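Local atomic coordinates of major extracellular endoglucanase (Xanthomonas campestris pv. campestris, PDB entry 4TUF), a protein that cuts internal beta-1,4-glucosidic linkages of cellulose, lichenin and cereal beta-D-glucans, this chain being its family 5 TIM-barrel catalytic domain. Residues A[208-220]-A[233-247]. Residues are numbered along the deposited sequence; the frame is centred on the assembly and turned at random.
Sequences GGIFWGGNLQPLA and LAPHVYGPDVFVQSY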
loop_
_atom_site.group_PDB
_atom_site.type_symbol
_atom_site.label_atom_id
_atom_site.label_comp_id
_atom_site.label_asym_id
_atom_site.label_seq_id
_atom_site.Cartn_x
_atom_site.Cartn_y
_atom_site.Cartn_z
ATOM N N GLY A 208 2.383 -3.708 21.910
ATOM C CA GLY A 208 0.973 -3.524 22.208
ATOM C C GLY A 208 0.297 -2.446 21.375
ATOM O O GLY A 208 0.846 -1.363 21.175
ATOM N N GLY A 209 -0.902 -2.747 20.885
ATOM C CA GLY A 209 -1.694 -1.770 20.162
ATOM C C GLY A 209 -1.138 -1.439 18.792
ATOM O O GLY A 209 -1.276 -0.314 18.310
ATOM N N ILE A 210 -0.510 -2.427 18.163
ATOM C CA ILE A 210 0.098 -2.234 16.850
ATOM C C ILE A 210 -0.724 -2.901 15.746
ATOM O O ILE A 210 -1.160 -4.044 15.888
ATOM C CB ILE A 210 1.535 -2.790 16.817
ATOM C CG1 ILE A 210 2.390 -2.122 17.894
ATOM C CG2 ILE A 210 2.153 -2.577 15.458
ATOM C CD1 ILE A 210 3.830 -2.558 17.882
ATOM N N PHE A 211 -0.942 -2.176 14.652
ATOM C CA PHE A 211 -1.645 -2.720 13.495
ATOM C C PHE A 211 -0.674 -3.461 12.587
ATOM O O PHE A 211 0.526 -3.189 12.610
ATOM C CB PHE A 211 -2.346 -1.609 12.710
ATOM C CG PHE A 211 -3.508 -0.984 13.437
ATOM C CD1 PHE A 211 -4.763 -1.564 13.393
ATOM C CD2 PHE A 211 -3.345 0.192 14.151
ATOM C CE1 PHE A 211 -5.835 -0.988 14.055
ATOM C CE2 PHE A 211 -4.418 0.771 14.816
ATOM C CZ PHE A 211 -5.662 0.183 14.766
ATOM N N TRP A 212 -1.195 -4.394 11.792
ATOM C CA TRP A 212 -0.382 -5.159 10.850
ATOM C C TRP A 212 0.456 -4.239 9.965
ATOM O O TRP A 212 -0.069 -3.295 9.379
ATOM C CB TRP A 212 -1.260 -6.045 9.969
ATOM C CG TRP A 212 -1.951 -7.156 10.683
ATOM C CD1 TRP A 212 -1.895 -7.440 12.015
ATOM C CD2 TRP A 212 -2.810 -8.142 10.096
ATOM N NE1 TRP A 212 -2.678 -8.540 12.298
ATOM C CE2 TRP A 212 -3.246 -8.991 11.135
ATOM C CE3 TRP A 212 -3.255 -8.388 8.796
ATOM C CZ2 TRP A 212 -4.098 -10.071 10.910
ATOM C CZ3 TRP A 212 -4.108 -9.458 8.575
ATOM C CH2 TRP A 212 -4.521 -10.284 9.627
ATOM N N GLY A 213 1.754 -4.515 9.878
ATOM C CA GLY A 213 2.653 -3.714 9.068
ATOM C C GLY A 213 2.784 -2.293 9.576
ATOM O O GLY A 213 3.133 -1.386 8.819
ATOM N N GLY A 214 2.516 -2.094 10.865
ATOM C CA GLY A 214 2.455 -0.752 11.416
ATOM C C GLY A 214 3.596 -0.324 12.326
ATOM O O GLY A 214 3.681 0.853 12.683
ATOM N N ASN A 215 4.468 -1.261 12.703
ATOM C CA ASN A 215 5.551 -0.959 13.640
ATOM C C ASN A 215 6.912 -0.886 12.965
ATOM O O ASN A 215 7.375 -1.863 12.379
ATOM C CB ASN A 215 5.601 -2.003 14.758
ATOM C CG ASN A 215 6.557 -1.620 15.881
ATOM O OD1 ASN A 215 6.966 -0.465 16.005
ATOM N ND2 ASN A 215 6.909 -2.593 16.708
ATOM N N LEU A 216 7.562 0.267 13.072
ATOM C CA LEU A 216 8.883 0.449 12.484
ATOM C C LEU A 216 9.978 0.621 13.539
ATOM O O LEU A 216 11.145 0.839 13.195
ATOM C CB LEU A 216 8.879 1.652 11.548
ATOM C CG LEU A 216 8.272 1.426 10.170
ATOM C CD1 LEU A 216 8.219 2.744 9.432
ATOM C CD2 LEU A 216 9.100 0.414 9.402
ATOM N N GLN A 217 9.602 0.519 14.812
ATOM C CA GLN A 217 10.533 0.748 15.920
ATOM C C GLN A 217 11.876 -0.001 15.822
ATOM O O GLN A 217 12.917 0.599 16.086
ATOM C CB GLN A 217 9.866 0.397 17.255
ATOM C CG GLN A 217 8.894 1.433 17.781
ATOM C CD GLN A 217 8.054 0.888 18.919
ATOM O OE1 GLN A 217 8.326 1.151 20.090
ATOM N NE2 GLN A 217 7.032 0.108 18.579
ATOM N N PRO A 218 11.867 -1.301 15.450
ATOM C CA PRO A 218 13.154 -2.014 15.442
ATOM C C PRO A 218 14.169 -1.504 14.409
ATOM O O PRO A 218 15.336 -1.898 14.462
ATOM C CB PRO A 218 12.749 -3.458 15.122
ATOM C CG PRO A 218 11.344 -3.568 15.572
ATOM C CD PRO A 218 10.742 -2.232 15.237
ATOM N N LEU A 219 13.740 -0.637 13.497
ATOM C CA LEU A 219 14.647 -0.032 12.520
ATOM C C LEU A 219 15.704 0.844 13.198
ATOM O O LEU A 219 16.764 1.117 12.637
ATOM C CB LEU A 219 13.850 0.787 11.502
ATOM C CG LEU A 219 14.610 1.538 10.412
ATOM C CD1 LEU A 219 15.459 0.572 9.594
ATOM C CD2 LEU A 219 13.639 2.287 9.518
ATOM N N ALA A 220 15.415 1.283 14.415
ATOM C CA ALA A 220 16.357 2.115 15.150
ATOM C C ALA A 220 17.560 1.304 15.629
ATOM O O ALA A 220 18.650 1.845 15.811
ATOM C CB ALA A 220 15.660 2.781 16.327
ATOM N N LEU A 233 9.839 3.865 3.135
ATOM C CA LEU A 233 9.151 3.219 4.248
ATOM C C LEU A 233 7.651 3.470 4.134
ATOM O O LEU A 233 7.213 4.607 3.914
ATOM C CB LEU A 233 9.678 3.729 5.586
ATOM C CG LEU A 233 11.148 3.500 5.945
ATOM C CD1 LEU A 233 11.446 4.189 7.261
ATOM C CD2 LEU A 233 11.475 2.017 6.041
ATOM N N ALA A 234 6.861 2.410 4.276
ATOM C CA ALA A 234 5.431 2.508 4.001
ATOM C C ALA A 234 4.565 1.737 4.995
ATOM O O ALA A 234 3.877 0.795 4.616
ATOM C CB ALA A 234 5.147 2.026 2.580
ATOM N N PRO A 235 4.574 2.146 6.268
ATOM C CA PRO A 235 3.762 1.415 7.240
ATOM C C PRO A 235 2.270 1.646 7.020
ATOM O O PRO A 235 1.880 2.518 6.240
ATOM C CB PRO A 235 4.210 2.003 8.576
ATOM C CG PRO A 235 4.605 3.392 8.240
ATOM C CD PRO A 235 5.227 3.321 6.873
ATOM N N HIS A 236 1.451 0.861 7.705
ATOM C CA HIS A 236 0.013 1.043 7.671
ATOM C C HIS A 236 -0.469 1.528 9.031
ATOM O O HIS A 236 0.162 1.265 10.056
ATOM C CB HIS A 236 -0.693 -0.263 7.300
ATOM C CG HIS A 236 -0.338 -0.785 5.944
ATOM N ND1 HIS A 236 -1.001 -1.843 5.360
ATOM C CD2 HIS A 236 0.608 -0.395 5.055
ATOM C CE1 HIS A 236 -0.475 -2.086 4.171
ATOM N NE2 HIS A 236 0.503 -1.222 3.962
ATOM N N VAL A 237 -1.595 2.227 9.041
ATOM C CA VAL A 237 -2.243 2.591 10.290
ATOM C C VAL A 237 -3.745 2.720 10.056
ATOM O O VAL A 237 -4.173 3.219 9.018
ATOM C CB VAL A 237 -1.662 3.902 10.865
ATOM C CG1 VAL A 237 -1.641 4.985 9.809
ATOM C CG2 VAL A 237 -2.440 4.355 12.090
ATOM N N TYR A 238 -4.542 2.244 11.007
ATOM C CA TYR A 238 -5.993 2.341 10.904
ATOM C C TYR A 238 -6.607 2.885 12.193
ATOM O O TYR A 238 -5.901 3.104 13.185
ATOM C CB TYR A 238 -6.600 0.982 10.577
ATOM C CG TYR A 238 -5.932 0.281 9.425
ATOM C CD1 TYR A 238 -6.357 0.489 8.120
ATOM C CD2 TYR A 238 -4.870 -0.590 9.640
ATOM C CE1 TYR A 238 -5.739 -0.146 7.063
ATOM C CE2 TYR A 238 -4.251 -1.232 8.591
ATOM C CZ TYR A 238 -4.693 -1.007 7.305
ATOM O OH TYR A 238 -4.083 -1.642 6.252
ATOM N N GLY A 239 -7.919 3.105 12.169
ATOM C CA GLY A 239 -8.625 3.688 13.294
ATOM C C GLY A 239 -9.640 2.759 13.934
ATOM O O GLY A 239 -9.615 1.546 13.713
ATOM N N PRO A 240 -10.556 3.335 14.724
ATOM C CA PRO A 240 -11.487 2.618 15.603
ATOM C C PRO A 240 -12.313 1.529 14.918
ATOM O O PRO A 240 -12.652 0.547 15.579
ATOM C CB PRO A 240 -12.403 3.731 16.117
ATOM C CG PRO A 240 -11.573 4.962 16.039
ATOM C CD PRO A 240 -10.739 4.795 14.805
ATOM N N ASP A 241 -12.627 1.685 13.635
ATOM C CA ASP A 241 -13.522 0.735 12.976
ATOM C C ASP A 241 -12.793 -0.432 12.323
ATOM O O ASP A 241 -13.424 -1.289 11.707
ATOM C CB ASP A 241 -14.391 1.444 11.936
ATOM C CG ASP A 241 -13.592 2.341 11.019
ATOM O OD1 ASP A 241 -12.343 2.267 11.037
ATOM O OD2 ASP A 241 -14.225 3.120 10.274
ATOM N N VAL A 242 -11.470 -0.464 12.451
ATOM C CA VAL A 242 -10.706 -1.645 12.067
ATOM C C VAL A 242 -10.459 -2.484 13.308
ATOM O O VAL A 242 -10.678 -3.695 13.315
ATOM C CB VAL A 242 -9.371 -1.281 11.401
ATOM C CG1 VAL A 242 -8.423 -2.496 11.376
ATOM C CG2 VAL A 242 -9.623 -0.743 9.998
ATOM N N PHE A 243 -10.012 -1.818 14.365
ATOM C CA PHE A 243 -9.857 -2.445 15.668
ATOM C C PHE A 243 -9.945 -1.358 16.722
ATOM O O PHE A 243 -9.400 -0.269 16.540
ATOM C CB PHE A 243 -8.526 -3.196 15.769
ATOM C CG PHE A 243 -8.371 -4.003 17.033
ATOM C CD1 PHE A 243 -7.954 -3.404 18.214
ATOM C CD2 PHE A 243 -8.626 -5.366 17.035
ATOM C CE1 PHE A 243 -7.810 -4.150 19.376
ATOM C CE2 PHE A 243 -8.483 -6.120 18.195
ATOM C CZ PHE A 243 -8.073 -5.513 19.364
ATOM N N VAL A 244 -10.637 -1.645 17.818
ATOM C CA VAL A 244 -10.731 -0.681 18.902
ATOM C C VAL A 244 -9.541 -0.858 19.835
ATOM O O VAL A 244 -9.594 -1.617 20.805
ATOM C CB VAL A 244 -12.055 -0.824 19.678
ATOM C CG1 VAL A 244 -12.105 0.161 20.838
ATOM C CG2 VAL A 244 -13.239 -0.597 18.739
ATOM N N GLN A 245 -8.448 -0.177 19.510
ATOM C CA GLN A 245 -7.290 -0.153 20.386
ATOM C C GLN A 245 -7.684 0.559 21.670
ATOM O O GLN A 245 -8.574 1.408 21.665
ATOM C CB GLN A 245 -6.103 0.548 19.719
ATOM C CG GLN A 245 -5.760 0.041 18.322
ATOM C CD GLN A 245 -5.022 -1.288 18.326
ATOM O OE1 GLN A 245 -4.938 -1.971 19.346
ATOM N NE2 GLN A 245 -4.474 -1.654 17.178
ATOM N N SER A 246 -7.019 0.232 22.765
ATOM C CA SER A 246 -7.341 0.828 24.049
ATOM C C SER A 246 -7.186 2.344 24.043
ATOM O O SER A 246 -7.973 3.054 24.649
ATOM C CB SER A 246 -6.460 0.224 25.131
ATOM O OG SER A 246 -5.098 0.453 24.840
ATOM N N TYR A 247 -6.171 2.837 23.353
ATOM C CA TYR A 247 -5.894 4.264 23.336
ATOM C C TYR A 247 -6.992 5.095 22.683
ATOM O O TYR A 247 -7.105 6.283 22.930
ATOM C CB TYR A 247 -4.512 4.578 22.762
ATOM C CG TYR A 247 -4.144 3.860 21.492
ATOM C CD1 TYR A 247 -4.600 4.303 20.271
ATOM C CD2 TYR A 247 -3.306 2.763 21.513
ATOM C CE1 TYR A 247 -4.252 3.663 19.107
ATOM C CE2 TYR A 247 -2.953 2.116 20.350
ATOM C CZ TYR A 247 -3.431 2.576 19.151
ATOM O OH TYR A 247 -3.089 1.949 17.989
HETATM O O HOH W 1 -3.825 -4.613 17.545
HETATM O O HOH W 2 1.170 2.018 12.716
#
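Gly213, in the type II beta turn from Phe211 to Gly214, takes the backbone N-H of His236 on its O (3.0 Å), from above the carbonyl plane; just beyond, a water donates to Gly214 O and His236 O. The Phe211 ring is inserted between Gln245 and Tyr238 of 233-247. Gln245 NE2 stands over the centre of one face, 3.3 Å from Phe211 CZ, the amide plane nearly upright on the ring at 82°; a bend at chi2 (-77°) turns that amide back over the ring. NE2 also donates to a water that bridges to Ile210 O. The opposite face receives Tyr238, whose CB makes a CH-pi contact and whose ring edge comes in offset edge-to-face, planes at 70°. Tyr247 OH donates to Gly209 O (2.9 Å), close to the plane of the tyrosine ring. At the far end Leu219 CD2 meets Leu233 CD1 tip to tip (3.7 Å), and the Leu216 side chain crosses that of Pro235 at about a right angle. Tyr238 OH bonds Glu157 and Glu278, the probable proton donor and nucleophile. The loop after strand 192-195 lies along barrel strand 231-238 and the loop following it, beside strand 276-280, with helix 257-266 packed against Ile210, Pro235 and Tyr247.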